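Local coordinates for 70 kDa protein (Xanthomonas sp., PDB 4B2N), which is a processive rubber oxygenase, a dioxygenase that carries two covalently bound c-type hemes, at residues 300-305 with 500-505; 426-431 with 515-520; 533-538 with 636-641. All blocks are in the same frame, centred on the assembly; numbering follows the deposited sequence.

Interaction 1: residues 300-305 with 500-505. With HEC (heme c), chain D.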
loop_
_atom_site.group_PDB
_atom_site.type_symbol
_atom_site.label_atom_id
_atom_site.label_comp_id
_atom_site.label_asym_id
_atom_site.label_seq_id
_atom_site.Cartn_x
_atom_site.Cartn_y
_atom_site.Cartn_z
ATOM N N GLN A 300 3.766 1.859 9.621
ATOM C CA GLN A 300 3.371 1.165 8.385
ATOM C C GLN A 300 1.849 0.876 8.477
ATOM O O GLN A 300 1.317 0.634 9.558
ATOM C CB GLN A 300 4.122 -0.184 8.308
ATOM C CG GLN A 300 5.617 -0.044 8.520
ATOM C CD GLN A 300 6.383 -0.000 7.210
ATOM O OE1 GLN A 300 7.585 -0.249 7.171
ATOM N NE2 GLN A 300 5.725 0.430 6.179
ATOM N N PHE A 301 1.205 0.818 7.306
ATOM C CA PHE A 301 -0.095 0.306 7.108
ATOM C C PHE A 301 -1.125 1.343 7.482
ATOM O O PHE A 301 -0.842 2.313 8.241
ATOM C CB PHE A 301 -0.281 -1.045 7.815
ATOM C CG PHE A 301 0.458 -2.208 7.147
ATOM C CD1 PHE A 301 0.595 -2.304 5.776
ATOM C CD2 PHE A 301 0.957 -3.256 7.931
ATOM C CE1 PHE A 301 1.240 -3.409 5.169
ATOM C CE2 PHE A 301 1.577 -4.375 7.342
ATOM C CZ PHE A 301 1.730 -4.459 5.943
ATOM N N TRP A 302 -2.313 1.180 6.906
ATOM C CA TRP A 302 -3.372 2.177 7.098
ATOM C C TRP A 302 -3.796 2.351 8.522
ATOM O O TRP A 302 -4.296 3.415 8.867
ATOM C CB TRP A 302 -4.616 1.786 6.279
ATOM C CG TRP A 302 -4.456 2.261 4.877
ATOM C CD1 TRP A 302 -4.272 1.519 3.700
ATOM C CD2 TRP A 302 -4.510 3.648 4.471
ATOM N NE1 TRP A 302 -4.213 2.349 2.626
ATOM C CE2 TRP A 302 -4.383 3.656 3.025
ATOM C CE3 TRP A 302 -4.755 4.877 5.168
ATOM C CZ2 TRP A 302 -4.390 4.840 2.306
ATOM C CZ3 TRP A 302 -4.779 6.069 4.431
ATOM C CH2 TRP A 302 -4.629 6.061 3.023
ATOM N N ASP A 303 -3.593 1.323 9.329
ATOM C CA ASP A 303 -3.930 1.366 10.766
ATOM C C ASP A 303 -2.723 1.792 11.635
ATOM O O ASP A 303 -2.841 1.857 12.867
ATOM C CB ASP A 303 -4.428 -0.017 11.264
ATOM C CG ASP A 303 -3.527 -1.181 10.788
ATOM O OD1 ASP A 303 -2.393 -0.951 10.318
ATOM O OD2 ASP A 303 -3.944 -2.356 10.930
ATOM N N GLY A 304 -1.597 2.081 11.016
ATOM C CA GLY A 304 -0.425 2.487 11.797
ATOM C C GLY A 304 0.019 1.350 12.713
ATOM O O GLY A 304 0.580 1.582 13.759
ATOM N N SER A 305 -0.264 0.123 12.324
ATOM C CA SER A 305 -0.046 -1.028 13.234
ATOM C C SER A 305 1.438 -1.336 13.596
ATOM O O SER A 305 1.707 -1.902 14.683
ATOM C CB SER A 305 -0.638 -2.254 12.588
ATOM O OG SER A 305 -0.077 -2.467 11.323
ATOM N N GLY A 500 -7.842 3.063 14.808
ATOM C CA GLY A 500 -8.302 3.933 13.736
ATOM C C GLY A 500 -7.379 3.900 12.537
ATOM O O GLY A 500 -6.747 2.861 12.228
ATOM N N TYR A 501 -7.306 5.025 11.836
ATOM C CA TYR A 501 -6.510 5.091 10.622
ATOM C C TYR A 501 -5.476 6.220 10.742
ATOM O O TYR A 501 -5.740 7.285 11.384
ATOM C CB TYR A 501 -7.427 5.288 9.392
ATOM C CG TYR A 501 -8.398 4.178 9.177
ATOM C CD1 TYR A 501 -7.964 2.879 8.897
ATOM C CD2 TYR A 501 -9.788 4.444 9.181
ATOM C CE1 TYR A 501 -8.893 1.846 8.705
ATOM C CE2 TYR A 501 -10.716 3.445 8.974
ATOM C CZ TYR A 501 -10.255 2.137 8.729
ATOM O OH TYR A 501 -11.181 1.147 8.531
ATOM N N ILE A 502 -4.304 6.019 10.125
ATOM C CA ILE A 502 -3.274 7.051 10.054
ATOM C C ILE A 502 -3.820 8.247 9.208
ATOM O O ILE A 502 -4.542 8.021 8.207
ATOM C CB ILE A 502 -2.003 6.445 9.420
ATOM C CG1 ILE A 502 -0.835 7.412 9.460
ATOM C CG2 ILE A 502 -2.260 6.077 7.970
ATOM C CD1 ILE A 502 -0.394 7.699 10.885
ATOM N N ALA A 503 -3.616 9.496 9.674
ATOM C CA ALA A 503 -3.809 10.693 8.825
ATOM C C ALA A 503 -2.518 10.807 7.943
ATOM O O ALA A 503 -1.418 11.164 8.416
ATOM C CB ALA A 503 -4.097 11.950 9.677
ATOM N N PRO A 504 -2.600 10.416 6.666
ATOM C CA PRO A 504 -1.288 10.293 5.985
ATOM C C PRO A 504 -0.696 11.650 5.566
ATOM O O PRO A 504 -1.416 12.624 5.583
ATOM C CB PRO A 504 -1.619 9.522 4.704
ATOM C CG PRO A 504 -3.091 9.738 4.481
ATOM C CD PRO A 504 -3.728 9.938 5.844
ATOM N N PRO A 505 0.605 11.696 5.208
ATOM C CA PRO A 505 1.204 12.920 4.642
ATOM C C PRO A 505 0.424 13.394 3.422
ATOM O O PRO A 505 -0.042 12.567 2.530
ATOM C CB PRO A 505 2.657 12.457 4.217
ATOM C CG PRO A 505 2.948 11.250 5.120
ATOM C CD PRO A 505 1.582 10.560 5.191
HETATM FE FE HEC D . -7.672 14.415 6.738
HETATM C CHA HEC D . -7.514 11.469 4.938
HETATM C CHB HEC D . -6.853 16.325 3.839
HETATM C CHC HEC D . -8.316 17.356 8.354
HETATM C CHD HEC D . -7.375 12.675 9.660
HETATM N NA HEC D . -7.159 13.969 4.832
HETATM C C1A HEC D . -7.299 12.701 4.215
HETATM C C2A HEC D . -7.052 12.775 2.777
HETATM C C3A HEC D . -6.847 14.200 2.461
HETATM C C4A HEC D . -6.993 14.896 3.722
HETATM C CMA HEC D . -6.532 14.764 1.093
HETATM C CAA HEC D . -6.905 11.616 1.793
HETATM C CBA HEC D . -5.403 11.207 2.020
HETATM C CGA HEC D . -5.087 9.887 1.299
HETATM O O1A HEC D . -6.059 9.275 0.784
HETATM O O2A HEC D . -3.903 9.409 1.156
HETATM N NB HEC D . -7.598 16.491 6.145
HETATM C C1B HEC D . -7.259 17.095 5.007
HETATM C C2B HEC D . -7.328 18.560 5.003
HETATM C C3B HEC D . -7.794 18.857 6.371
HETATM C C4B HEC D . -7.919 17.536 6.964
HETATM C CMB HEC D . -6.985 19.482 3.856
HETATM C CAB HEC D . -8.116 20.199 6.994
HETATM C CBB HEC D . -9.228 20.832 6.432
HETATM N NC HEC D . -7.680 14.948 8.605
HETATM C C1C HEC D . -8.128 16.182 9.156
HETATM C C2C HEC D . -8.331 16.176 10.600
HETATM C C3C HEC D . -8.045 14.815 10.977
HETATM C C4C HEC D . -7.744 14.069 9.723
HETATM C CMC HEC D . -8.745 17.332 11.498
HETATM C CAC HEC D . -8.131 14.294 12.381
HETATM C CBC HEC D . -9.198 14.423 13.191
HETATM N ND HEC D . -7.404 12.506 7.199
HETATM C C1D HEC D . -7.377 11.925 8.393
HETATM C C2D HEC D . -7.281 10.473 8.450
HETATM C C3D HEC D . -7.337 10.102 7.056
HETATM C C4D HEC D . -7.438 11.397 6.390
HETATM C CMD HEC D . -7.183 9.577 9.658
HETATM C CAD HEC D . -7.277 8.706 6.479
HETATM C CBD HEC D . -8.744 8.317 6.241
HETATM C CGD HEC D . -8.888 6.949 5.617
HETATM O O1D HEC D . -9.601 6.073 6.123
HETATM O O2D HEC D . -8.224 6.771 4.617
HETATM O O HOH W 1 -5.142 1.599 14.374
#
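Trp302 O takes the one direct hydrogen bond of this contact: Ile502 N lies 2.9 Å from it, the N-H...O angle 165° and the donor tilted 24° from the carbonyl plane. The same oxygen receives a CA-H...O contact from Tyr501 CA at 3.3 Å and sits at the edge of the Tyr501 ring, in its plane. Water 1 adds an indirect link, donating to Asp303 O and accepting from Gly500 N. The indole meets the strand with its six-membered ring. Trp302 CE3 is 3.9 Å from Ile502 CG2, the two side chains crossing at about a right angle, and Trp302 CZ3 is 4.0 Å from Pro504 CG; NE1 bonds to Lys287 O. Asp303 OD1 forms an Asx turn by accepting from Ser305 N at 3.1 Å, and Ser305 OG reaches OD1 from the same face of the carboxylate, while OD2 makes a salt bridge to Arg432. Ala503 CB packs 3.4 Å from HEC CHD. Phe301 N and Trp302 N hydrogen-bond propionates of the other heme c, ligated by His195. The arrangement is thus a buried type I turn, Phe301 to Gly304, held against strand 500-502 between two hemes, and Trp302 belongs to both heme pockets.

Interaction 2: residues 426-431 with 515-520. With HEC (heme c), chain D.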
loop_
_atom_site.group_PDB
_atom_site.type_symbol
_atom_site.label_atom_id
_atom_site.label_comp_id
_atom_site.label_asym_id
_atom_site.label_seq_id
_atom_site.Cartn_x
_atom_site.Cartn_y
_atom_site.Cartn_z
ATOM N N ILE A 426 -12.551 9.613 12.847
ATOM C CA ILE A 426 -12.418 9.581 11.392
ATOM C C ILE A 426 -13.641 9.050 10.665
ATOM O O ILE A 426 -14.007 9.624 9.644
ATOM C CB ILE A 426 -11.116 8.858 10.927
ATOM C CG1 ILE A 426 -10.988 8.856 9.365
ATOM C CG2 ILE A 426 -10.924 7.536 11.666
ATOM C CD1 ILE A 426 -10.752 10.330 8.885
ATOM N N ARG A 427 -14.242 7.971 11.185
ATOM C CA ARG A 427 -15.527 7.412 10.700
ATOM C C ARG A 427 -15.523 7.043 9.215
ATOM O O ARG A 427 -16.589 7.006 8.564
ATOM C CB ARG A 427 -16.664 8.356 11.011
ATOM C CG ARG A 427 -16.628 8.805 12.458
ATOM C CD ARG A 427 -18.022 9.045 13.040
ATOM N NE ARG A 427 -18.982 9.542 12.048
ATOM C CZ ARG A 427 -18.932 10.757 11.492
ATOM N NH1 ARG A 427 -17.954 11.589 11.817
ATOM N NH2 ARG A 427 -19.843 11.120 10.604
ATOM N N THR A 428 -14.335 6.806 8.653
ATOM C CA THR A 428 -14.316 6.291 7.276
ATOM C C THR A 428 -14.625 4.813 7.350
ATOM O O THR A 428 -14.767 4.235 8.454
ATOM C CB THR A 428 -12.931 6.459 6.666
ATOM O OG1 THR A 428 -11.975 6.147 7.683
ATOM C CG2 THR A 428 -12.738 7.909 6.192
ATOM N N ASP A 429 -14.706 4.161 6.196
ATOM C CA ASP A 429 -15.132 2.758 6.177
ATOM C C ASP A 429 -14.361 1.954 7.198
ATOM O O ASP A 429 -13.101 1.905 7.163
ATOM C CB ASP A 429 -14.980 2.137 4.797
ATOM C CG ASP A 429 -15.692 0.826 4.700
ATOM O OD1 ASP A 429 -15.257 -0.139 5.362
ATOM O OD2 ASP A 429 -16.721 0.768 4.011
ATOM N N PRO A 430 -15.084 1.304 8.095
ATOM C CA PRO A 430 -14.364 0.635 9.192
ATOM C C PRO A 430 -13.922 -0.788 8.923
ATOM O O PRO A 430 -13.365 -1.382 9.828
ATOM C CB PRO A 430 -15.409 0.567 10.291
ATOM C CG PRO A 430 -16.698 0.408 9.523
ATOM C CD PRO A 430 -16.560 1.248 8.276
ATOM N N ARG A 431 -14.139 -1.371 7.741
ATOM C CA ARG A 431 -13.876 -2.821 7.620
ATOM C C ARG A 431 -12.385 -3.072 7.795
ATOM O O ARG A 431 -11.994 -4.087 8.398
ATOM C CB ARG A 431 -14.241 -3.432 6.263
ATOM C CG ARG A 431 -15.709 -3.322 5.857
ATOM C CD ARG A 431 -16.589 -3.953 6.951
ATOM N NE ARG A 431 -17.980 -4.019 6.499
ATOM C CZ ARG A 431 -18.964 -4.669 7.118
ATOM N NH1 ARG A 431 -18.720 -5.348 8.235
ATOM N NH2 ARG A 431 -20.200 -4.645 6.586
ATOM N N TYR A 515 -9.010 9.118 -2.989
ATOM C CA TYR A 515 -8.536 9.270 -1.625
ATOM C C TYR A 515 -9.216 8.315 -0.594
ATOM O O TYR A 515 -10.287 7.731 -0.883
ATOM C CB TYR A 515 -8.736 10.754 -1.193
ATOM C CG TYR A 515 -7.949 11.668 -2.109
ATOM C CD1 TYR A 515 -6.553 11.704 -2.045
ATOM C CD2 TYR A 515 -8.597 12.433 -3.092
ATOM C CE1 TYR A 515 -5.831 12.526 -2.910
ATOM C CE2 TYR A 515 -7.892 13.271 -3.958
ATOM C CZ TYR A 515 -6.478 13.302 -3.843
ATOM O OH TYR A 515 -5.689 14.032 -4.665
ATOM N N PHE A 516 -8.663 8.292 0.625
ATOM C CA PHE A 516 -9.009 7.412 1.702
ATOM C C PHE A 516 -8.481 6.013 1.449
ATOM O O PHE A 516 -8.124 5.667 0.329
ATOM C CB PHE A 516 -10.523 7.369 2.024
ATOM C CG PHE A 516 -11.079 8.707 2.411
ATOM C CD1 PHE A 516 -10.250 9.689 2.923
ATOM C CD2 PHE A 516 -12.446 8.952 2.286
ATOM C CE1 PHE A 516 -10.748 10.942 3.299
ATOM C CE2 PHE A 516 -12.985 10.190 2.650
ATOM C CZ PHE A 516 -12.120 11.176 3.163
ATOM N N HIS A 517 -8.470 5.225 2.504
ATOM C CA HIS A 517 -7.800 3.913 2.465
ATOM C C HIS A 517 -8.429 2.975 1.477
ATOM O O HIS A 517 -7.813 1.994 1.146
ATOM C CB HIS A 517 -7.744 3.317 3.853
ATOM C CG HIS A 517 -9.088 2.946 4.401
ATOM N ND1 HIS A 517 -9.916 3.848 5.090
ATOM C CD2 HIS A 517 -9.752 1.742 4.385
ATOM C CE1 HIS A 517 -11.034 3.183 5.473
ATOM N NE2 HIS A 517 -10.934 1.902 5.036
ATOM N N ASN A 518 -9.667 3.233 1.039
ATOM C CA ASN A 518 -10.312 2.375 0.043
ATOM C C ASN A 518 -10.416 3.005 -1.385
ATOM O O ASN A 518 -11.131 2.480 -2.249
ATOM C CB ASN A 518 -11.716 1.927 0.523
ATOM C CG ASN A 518 -12.647 3.139 0.810
ATOM O OD1 ASN A 518 -12.232 4.281 0.624
ATOM N ND2 ASN A 518 -13.817 2.882 1.397
ATOM N N GLY A 519 -9.729 4.131 -1.593
ATOM C CA GLY A 519 -9.724 4.894 -2.837
ATOM C C GLY A 519 -11.131 5.234 -3.277
ATOM O O GLY A 519 -11.464 5.162 -4.466
ATOM N N SER A 520 -11.973 5.685 -2.365
ATOM C CA SER A 520 -13.415 5.852 -2.662
ATOM C C SER A 520 -13.826 7.253 -3.079
ATOM O O SER A 520 -14.905 7.415 -3.648
ATOM C CB SER A 520 -14.285 5.498 -1.457
ATOM O OG SER A 520 -13.837 6.166 -0.279
HETATM FE FE HEC D . -7.672 14.415 6.738
HETATM C CHA HEC D . -7.514 11.469 4.938
HETATM C CHB HEC D . -6.853 16.325 3.839
HETATM C CHC HEC D . -8.316 17.356 8.354
HETATM C CHD HEC D . -7.375 12.675 9.660
HETATM N NA HEC D . -7.159 13.969 4.832
HETATM C C1A HEC D . -7.299 12.701 4.215
HETATM C C2A HEC D . -7.052 12.775 2.777
HETATM C C3A HEC D . -6.847 14.200 2.461
HETATM C C4A HEC D . -6.993 14.896 3.722
HETATM C CMA HEC D . -6.532 14.764 1.093
HETATM C CAA HEC D . -6.905 11.616 1.793
HETATM C CBA HEC D . -5.403 11.207 2.020
HETATM C CGA HEC D . -5.087 9.887 1.299
HETATM O O1A HEC D . -6.059 9.275 0.784
HETATM O O2A HEC D . -3.903 9.409 1.156
HETATM N NB HEC D . -7.598 16.491 6.145
HETATM C C1B HEC D . -7.259 17.095 5.007
HETATM C C2B HEC D . -7.328 18.560 5.003
HETATM C C3B HEC D . -7.794 18.857 6.371
HETATM C C4B HEC D . -7.919 17.536 6.964
HETATM C CMB HEC D . -6.985 19.482 3.856
HETATM C CAB HEC D . -8.116 20.199 6.994
HETATM C CBB HEC D . -9.228 20.832 6.432
HETATM N NC HEC D . -7.680 14.948 8.605
HETATM C C1C HEC D . -8.128 16.182 9.156
HETATM C C2C HEC D . -8.331 16.176 10.600
HETATM C C3C HEC D . -8.045 14.815 10.977
HETATM C C4C HEC D . -7.744 14.069 9.723
HETATM C CMC HEC D . -8.745 17.332 11.498
HETATM C CAC HEC D . -8.131 14.294 12.381
HETATM C CBC HEC D . -9.198 14.423 13.191
HETATM N ND HEC D . -7.404 12.506 7.199
HETATM C C1D HEC D . -7.377 11.925 8.393
HETATM C C2D HEC D . -7.281 10.473 8.450
HETATM C C3D HEC D . -7.337 10.102 7.056
HETATM C C4D HEC D . -7.438 11.397 6.390
HETATM C CMD HEC D . -7.183 9.577 9.658
HETATM C CAD HEC D . -7.277 8.706 6.479
HETATM C CBD HEC D . -8.744 8.317 6.241
HETATM C CGD HEC D . -8.888 6.949 5.617
HETATM O O1D HEC D . -9.601 6.073 6.123
HETATM O O2D HEC D . -8.224 6.771 4.617
HETATM O O HOH W 2 -12.486 -0.457 5.246
#
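The Phe516 ring carries Thr428 CG2 over the centre of one face, a CH-pi contact with CG2 4.1 Å from the ring centroid and 12° off the normal; heme c meets the ring at its edge, through C1A. The His517 ring meets Thr428, Asp429 O and the heme carboxylate CGD at its edge, and Tyr501 stacks on it. Thr428 OG1 lies between the backbone N and the carbonyl carbon (chi1 40°), and it donates to HEC O1D at 2.8 Å. His517 ND1 donates to the same oxygen, with a modelled distance of 2.5 Å that is very short and best read with caution. The other oxygen of that propionate, O2D, takes a weak bond from His517 N. Phe516 N serves the second propionate, 2.8 Å from HEC O1A. At the far side of the imidazole, water 2 hydrogen-bonds both His517 NE2 and Asp429 OD1, each at 2.8 Å; that OD1 also accepts from Arg431 N at 2.9 Å in an Asx turn. Asn518 ND2 packs 3.7 Å from Asp429 CB. Within this buried contact both segments therefore converge on one heme propionate, whose O1D is gripped by a donor from each, a shell expected to stabilise its negative charge.

Interaction 3: residues 533-538 with 636-641. With HEC (heme c), chain D.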
loop_
_atom_site.group_PDB
_atom_site.type_symbol
_atom_site.label_atom_id
_atom_site.label_comp_id
_atom_site.label_asym_id
_atom_site.label_seq_id
_atom_site.Cartn_x
_atom_site.Cartn_y
_atom_site.Cartn_z
ATOM N N ARG A 533 -19.384 14.124 -2.591
ATOM C CA ARG A 533 -18.717 12.862 -2.974
ATOM C C ARG A 533 -19.725 11.981 -3.726
ATOM O O ARG A 533 -20.776 11.699 -3.221
ATOM C CB ARG A 533 -18.258 12.121 -1.711
ATOM C CG ARG A 533 -17.433 12.962 -0.750
ATOM C CD ARG A 533 -16.863 12.089 0.373
ATOM N NE ARG A 533 -16.065 12.894 1.321
ATOM C CZ ARG A 533 -15.943 12.624 2.613
ATOM N NH1 ARG A 533 -16.532 11.539 3.130
ATOM N NH2 ARG A 533 -15.284 13.466 3.393
ATOM N N PRO A 534 -19.400 11.485 -4.917
ATOM C CA PRO A 534 -20.377 10.636 -5.583
ATOM C C PRO A 534 -20.294 9.221 -5.082
ATOM O O PRO A 534 -19.183 8.701 -4.885
ATOM C CB PRO A 534 -19.921 10.686 -7.039
ATOM C CG PRO A 534 -18.390 10.756 -6.893
ATOM C CD PRO A 534 -18.167 11.679 -5.708
ATOM N N LYS A 535 -21.420 8.561 -4.938
ATOM C CA LYS A 535 -21.385 7.173 -4.422
ATOM C C LYS A 535 -20.838 6.207 -5.437
ATOM O O LYS A 535 -20.222 5.212 -5.093
ATOM C CB LYS A 535 -22.775 6.687 -4.083
ATOM C CG LYS A 535 -23.322 7.422 -2.852
ATOM C CD LYS A 535 -22.723 6.725 -1.667
ATOM C CE LYS A 535 -23.404 7.151 -0.386
ATOM N NZ LYS A 535 -22.297 7.067 0.589
ATOM N N LEU A 536 -21.176 6.436 -6.683
ATOM C CA LEU A 536 -20.581 5.632 -7.773
ATOM C C LEU A 536 -20.005 6.577 -8.784
ATOM O O LEU A 536 -20.558 7.658 -9.075
ATOM C CB LEU A 536 -21.568 4.706 -8.403
ATOM C CG LEU A 536 -22.228 3.669 -7.468
ATOM C CD1 LEU A 536 -23.298 4.416 -6.707
ATOM C CD2 LEU A 536 -22.876 2.585 -8.286
ATOM N N TRP A 537 -18.843 6.275 -9.277
ATOM C CA TRP A 537 -18.231 7.268 -10.177
ATOM C C TRP A 537 -17.288 6.583 -11.138
ATOM O O TRP A 537 -16.672 5.565 -10.800
ATOM C CB TRP A 537 -17.554 8.346 -9.331
ATOM C CG TRP A 537 -16.486 7.844 -8.385
ATOM C CD1 TRP A 537 -16.637 7.455 -7.053
ATOM C CD2 TRP A 537 -15.042 7.701 -8.647
ATOM N NE1 TRP A 537 -15.426 7.093 -6.502
ATOM C CE2 TRP A 537 -14.442 7.212 -7.398
ATOM C CE3 TRP A 537 -14.215 7.888 -9.785
ATOM C CZ2 TRP A 537 -13.069 6.956 -7.281
ATOM C CZ3 TRP A 537 -12.808 7.668 -9.650
ATOM C CH2 TRP A 537 -12.264 7.180 -8.436
ATOM N N LYS A 538 -17.215 7.106 -12.348
ATOM C CA LYS A 538 -16.608 6.389 -13.435
ATOM C C LYS A 538 -15.587 7.346 -14.040
ATOM O O LYS A 538 -15.936 8.493 -14.384
ATOM C CB LYS A 538 -17.743 6.091 -14.423
ATOM C CG LYS A 538 -17.276 5.760 -15.788
ATOM C CD LYS A 538 -18.401 5.096 -16.601
ATOM C CE LYS A 538 -19.334 6.112 -17.258
ATOM N NZ LYS A 538 -19.316 5.785 -18.709
ATOM N N ASN A 636 -16.241 -0.451 0.841
ATOM C CA ASN A 636 -16.030 0.585 -0.167
ATOM C C ASN A 636 -16.711 1.914 0.215
ATOM O O ASN A 636 -16.699 2.830 -0.600
ATOM C CB ASN A 636 -16.574 0.174 -1.576
ATOM C CG ASN A 636 -15.503 -0.527 -2.449
ATOM O OD1 ASN A 636 -14.421 -0.941 -1.966
ATOM N ND2 ASN A 636 -15.765 -0.604 -3.736
ATOM N N ASP A 637 -17.273 2.033 1.417
ATOM C CA ASP A 637 -18.071 3.242 1.748
ATOM C C ASP A 637 -17.209 4.497 1.566
ATOM O O ASP A 637 -15.981 4.461 1.781
ATOM C CB ASP A 637 -18.613 3.173 3.205
ATOM C CG ASP A 637 -19.498 4.344 3.540
ATOM O OD1 ASP A 637 -20.575 4.354 2.985
ATOM O OD2 ASP A 637 -19.127 5.248 4.333
ATOM N N ASN A 638 -17.851 5.627 1.193
ATOM C CA ASN A 638 -17.112 6.823 0.880
ATOM C C ASN A 638 -17.366 7.859 1.968
ATOM O O ASN A 638 -17.064 9.019 1.765
ATOM C CB ASN A 638 -17.507 7.382 -0.506
ATOM C CG ASN A 638 -18.949 7.858 -0.544
ATOM O OD1 ASN A 638 -19.741 7.430 0.283
ATOM N ND2 ASN A 638 -19.284 8.741 -1.471
ATOM N N GLY A 639 -17.904 7.422 3.104
ATOM C CA GLY A 639 -18.353 8.374 4.181
ATOM C C GLY A 639 -17.202 8.664 5.091
ATOM O O GLY A 639 -16.136 8.048 4.973
ATOM N N GLY A 640 -17.386 9.581 6.043
ATOM C CA GLY A 640 -16.294 9.839 6.986
ATOM C C GLY A 640 -15.445 11.068 6.692
ATOM O O GLY A 640 -15.658 11.791 5.704
ATOM N N HIS A 641 -14.495 11.355 7.587
ATOM C CA HIS A 641 -13.714 12.555 7.471
ATOM C C HIS A 641 -14.685 13.722 7.204
ATOM O O HIS A 641 -14.412 14.612 6.404
ATOM C CB HIS A 641 -12.722 12.359 6.310
ATOM C CG HIS A 641 -11.582 13.330 6.310
ATOM N ND1 HIS A 641 -11.697 14.597 5.862
ATOM C CD2 HIS A 641 -10.259 13.163 6.681
ATOM C CE1 HIS A 641 -10.483 15.186 5.926
ATOM N NE2 HIS A 641 -9.624 14.304 6.431
HETATM FE FE HEC D . -7.672 14.415 6.738
HETATM C CHA HEC D . -7.514 11.469 4.938
HETATM C CHB HEC D . -6.853 16.325 3.839
HETATM C CHC HEC D . -8.316 17.356 8.354
HETATM C CHD HEC D . -7.375 12.675 9.660
HETATM N NA HEC D . -7.159 13.969 4.832
HETATM C C1A HEC D . -7.299 12.701 4.215
HETATM C C2A HEC D . -7.052 12.775 2.777
HETATM C C3A HEC D . -6.847 14.200 2.461
HETATM C C4A HEC D . -6.993 14.896 3.722
HETATM C CMA HEC D . -6.532 14.764 1.093
HETATM C CAA HEC D . -6.905 11.616 1.793
HETATM C CBA HEC D . -5.403 11.207 2.020
HETATM C CGA HEC D . -5.087 9.887 1.299
HETATM O O1A HEC D . -6.059 9.275 0.784
HETATM O O2A HEC D . -3.903 9.409 1.156
HETATM N NB HEC D . -7.598 16.491 6.145
HETATM C C1B HEC D . -7.259 17.095 5.007
HETATM C C2B HEC D . -7.328 18.560 5.003
HETATM C C3B HEC D . -7.794 18.857 6.371
HETATM C C4B HEC D . -7.919 17.536 6.964
HETATM C CMB HEC D . -6.985 19.482 3.856
HETATM C CAB HEC D . -8.116 20.199 6.994
HETATM C CBB HEC D . -9.228 20.832 6.432
HETATM N NC HEC D . -7.680 14.948 8.605
HETATM C C1C HEC D . -8.128 16.182 9.156
HETATM C C2C HEC D . -8.331 16.176 10.600
HETATM C C3C HEC D . -8.045 14.815 10.977
HETATM C C4C HEC D . -7.744 14.069 9.723
HETATM C CMC HEC D . -8.745 17.332 11.498
HETATM C CAC HEC D . -8.131 14.294 12.381
HETATM C CBC HEC D . -9.198 14.423 13.191
HETATM N ND HEC D . -7.404 12.506 7.199
HETATM C C1D HEC D . -7.377 11.925 8.393
HETATM C C2D HEC D . -7.281 10.473 8.450
HETATM C C3D HEC D . -7.337 10.102 7.056
HETATM C C4D HEC D . -7.438 11.397 6.390
HETATM C CMD HEC D . -7.183 9.577 9.658
HETATM C CAD HEC D . -7.277 8.706 6.479
HETATM C CBD HEC D . -8.744 8.317 6.241
HETATM C CGD HEC D . -8.888 6.949 5.617
HETATM O O1D HEC D . -9.601 6.073 6.123
HETATM O O2D HEC D . -8.224 6.771 4.617
HETATM O O HOH W 3 -21.974 10.088 -1.196
HETATM O O HOH W 4 -16.968 9.387 -3.520
HETATM O O HOH W 5 -21.220 3.939 0.585
#
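This contact belongs to the axial-ligand loop of a c-type heme: Arg533 turns the edge of its guanidinium to the carbonyls of 638-641, the loop that carries His641 to the iron. His641 NE2 binds the iron at 2.0 Å, and His394 supplies the other axial nitrogen, giving bis-histidine coordination. The Arg533 chain runs extended from CG to NE. NH1 and NH2 grip a single atom end-on, with Gly640 O 2.7 Å from NH1 and 2.9 Å from NH2, and that oxygen lies only 3° out of the guanidinium plane. NH1 also donates to Asn638 O at 2.9 Å, arriving in the carbonyl plane on a lone pair, whereas the bond from NH2 to His641 O is weak. One side chain thus holds the carbonyls of Asn638 and Gly640, and weakly that of His641. The positive phi of Gly640, 100°, belongs to a conformation in which a CB would be jammed against the preceding carbonyl. The Lys535 side chain, bent at chi2 and again at chi4, crosses Asn638 at about a right angle, and NZ donates a 2.6 Å hydrogen bond to Asn638 OD1. Asn638 ND2 in turn donates to water 3 and water 4, which donate to Arg533 O and Pro534 O respectively, so the amide is held at both ends. Asp637 OD1 stays 4.0 Å from Lys535 NZ, beyond a salt bridge, and water 5 bridges them, donating to OD1 and accepting only a weak bond from NZ. The other Asp637 oxygen, OD2, accepts from Gly639 N at 2.8 Å in an Asx turn. Arg533 also donates to Gly526 O and Val527 O of helix 524-528; Trp537, on central strand 536-538, pairs through its backbone with Tyr629 of strand 629-630, and strand 570-571 flanks the other side.

In the fold
From the N terminus, 194 residues separate segment 300-305 from its partner 500-505, and that loop includes Cys390 and Cys393, which attach the heme covalently, and the axial ligand His394. Interaction 2 opens inside it at 426-431 and closes beyond it at 515-520, so interactions 1 and 2 cross. They also touch: Tyr501 OH bonds to Asp429 O, and Trp302 packs on His517. Interaction 3 follows in series, 533-538 closing a 97-residue loop onto 636-641. It meets interaction 2 where Asn518 ND2 reaches Asp637 O and Ile426 O reaches His641 N. All three touch the same heme c, tying the 300-305 turn, strand 500-502, helix 423-426 and the strand 536-538 sheet around it.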